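Local coordinates for protein SVS_variant_AS1 (Streptomyces sp. CWA1, PDB 6TJA) that probably cyclises a linear isoprenoid diphosphate to the diterpene spiroviolene, as an engineered ancestral form of the bacterial terpene cyclase spiroviolene synthase, at residues T191-L195 with Y294-L298. Numbering follows the deposited sequence.
Sequences TFAML and YLQGL
In the all-helical barrel of this class I terpene synthase, Phe192 and Leu195, the first and last residues of the type I turn between helices 188-192 and 195-199, pack on one face of helix 289-309. The example illustrates how a bent chain can lie against a straight helix without a hydrogen bond between them. The turn is closed by Leu195 N bonding to Phe192 O at 3.1 Å, and both side chains set out toward the helix. Leu195 buries the largest area and makes the closest approach, CD1 to Gly297 C at 3.6 Å, while its CD2 is 3.9 Å from Gly297 CA, an approach to bare backbone made possible by the glycine. The same CD1 lies in the plane of the Phe192 ring, at its edge, and also 4.1 Å from Tyr294 CE1. Phe192 crosses Leu298 at a slant, with CD1 3.7 Å from Leu298 CD2, while Gly297 O sits at the ring's edge. Tyr294, its CG anti to the backbone N (chi1 177°), extends the ring alongside the turn, bringing CE1 to 4.0 Å from Phe192 O, which lies near the ring plane; Leu298 CG lies over one face, toward the rim. Tyr294 OH is hydrogen-bonded to Thr217 OG1 on helix 211-231, whose Ile221 and Ala220 touch Phe192 and Leu298. The ring of Phe63 meets that of Phe192 with the planes at about 45°. A diethylene glycol, probably from the crystallisation liquor, lies beside Gly297. Short helices following a break after helix 175-185, here packed on helix 289-309, are consistent with the interrupted helix G of class I terpene synthases.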
loop_
_atom_site.group_PDB
_atom_site.type_symbol
_atom_site.label_atom_id
_atom_site.label_comp_id
_atom_site.label_asym_id
_atom_site.label_seq_id
_atom_site.Cartn_x
_atom_site.Cartn_y
_atom_site.Cartn_z
ATOM N N THR A 191 12.723 0.695 2.765
ATOM C CA THR A 191 14.104 0.576 3.304
ATOM C C THR A 191 14.082 -0.148 4.668
ATOM O O THR A 191 14.822 -1.157 4.858
ATOM C CB THR A 191 14.816 1.935 3.392
ATOM O OG1 THR A 191 14.843 2.497 2.092
ATOM C CG2 THR A 191 16.244 1.836 3.879
ATOM N N PHE A 192 13.265 0.338 5.595
ATOM C CA PHE A 192 13.170 -0.169 6.980
ATOM C C PHE A 192 12.492 -1.548 6.976
ATOM O O PHE A 192 12.844 -2.418 7.823
ATOM C CB PHE A 192 12.541 0.917 7.856
ATOM C CG PHE A 192 13.529 1.981 8.269
ATOM C CD1 PHE A 192 14.519 1.704 9.193
ATOM C CD2 PHE A 192 13.531 3.230 7.692
ATOM C CE1 PHE A 192 15.438 2.667 9.584
ATOM C CE2 PHE A 192 14.454 4.196 8.075
ATOM C CZ PHE A 192 15.398 3.915 9.030
ATOM N N ALA A 193 11.591 -1.788 6.024
ATOM C CA ALA A 193 10.837 -3.064 5.935
ATOM C C ALA A 193 11.772 -4.177 5.439
ATOM O O ALA A 193 11.334 -5.309 5.463
ATOM C CB ALA A 193 9.623 -2.937 5.018
ATOM N N MET A 194 12.985 -3.869 4.963
ATOM C CA MET A 194 13.995 -4.897 4.582
ATOM C C MET A 194 14.872 -5.329 5.771
ATOM O O MET A 194 15.647 -6.265 5.578
ATOM C CB MET A 194 14.928 -4.382 3.493
ATOM C CG MET A 194 14.234 -4.055 2.211
ATOM S SD MET A 194 15.477 -3.836 0.969
ATOM C CE MET A 194 16.247 -2.290 1.433
ATOM N N LEU A 195 14.770 -4.736 6.946
ATOM C CA LEU A 195 15.573 -5.135 8.096
ATOM C C LEU A 195 15.418 -6.607 8.459
ATOM O O LEU A 195 16.358 -7.300 8.591
ATOM C CB LEU A 195 15.305 -4.259 9.306
ATOM C CG LEU A 195 15.856 -2.846 9.397
ATOM C CD1 LEU A 195 15.259 -1.986 10.489
ATOM C CD2 LEU A 195 17.364 -2.799 9.443
ATOM N N TYR A 294 14.902 -5.830 15.353
ATOM C CA TYR A 294 14.194 -4.829 14.510
ATOM C C TYR A 294 14.459 -3.426 15.087
ATOM O O TYR A 294 14.982 -2.588 14.349
ATOM C CB TYR A 294 12.694 -5.143 14.418
ATOM C CG TYR A 294 11.920 -4.120 13.628
ATOM C CD1 TYR A 294 12.125 -3.973 12.270
ATOM C CD2 TYR A 294 11.030 -3.266 14.244
ATOM C CE1 TYR A 294 11.451 -3.009 11.541
ATOM C CE2 TYR A 294 10.313 -2.328 13.527
ATOM C CZ TYR A 294 10.540 -2.181 12.175
ATOM O OH TYR A 294 9.857 -1.235 11.467
ATOM N N LEU A 295 14.147 -3.214 16.364
ATOM C CA LEU A 295 14.367 -1.928 17.017
ATOM C C LEU A 295 15.804 -1.445 16.838
ATOM O O LEU A 295 16.035 -0.287 16.490
ATOM C CB LEU A 295 14.025 -2.018 18.505
ATOM C CG LEU A 295 12.555 -2.257 18.854
ATOM C CD1 LEU A 295 12.311 -2.023 20.337
ATOM C CD2 LEU A 295 11.651 -1.369 18.012
ATOM N N GLN A 296 16.764 -2.333 17.092
ATOM C CA GLN A 296 18.179 -2.003 16.944
ATOM C C GLN A 296 18.411 -1.503 15.527
ATOM O O GLN A 296 19.139 -0.537 15.298
ATOM C CB GLN A 296 19.047 -3.230 17.218
ATOM C CG GLN A 296 19.941 -3.102 18.440
ATOM C CD GLN A 296 20.521 -4.433 18.878
ATOM O OE1 GLN A 296 19.875 -5.201 19.591
ATOM N NE2 GLN A 296 21.748 -4.712 18.452
ATOM N N GLY A 297 17.775 -2.182 14.579
ATOM C CA GLY A 297 17.845 -1.822 13.152
ATOM C C GLY A 297 17.363 -0.400 12.893
ATOM O O GLY A 297 18.042 0.352 12.166
ATOM N N LEU A 298 16.218 -0.026 13.453
ATOM C CA LEU A 298 15.721 1.372 13.314
ATOM C C LEU A 298 16.829 2.327 13.789
ATOM O O LEU A 298 17.128 3.302 13.078
ATOM C CB LEU A 298 14.450 1.567 14.134
ATOM C CG LEU A 298 13.230 0.725 13.765
ATOM C CD1 LEU A 298 12.099 1.033 14.736
ATOM C CD2 LEU A 298 12.768 0.970 12.319
#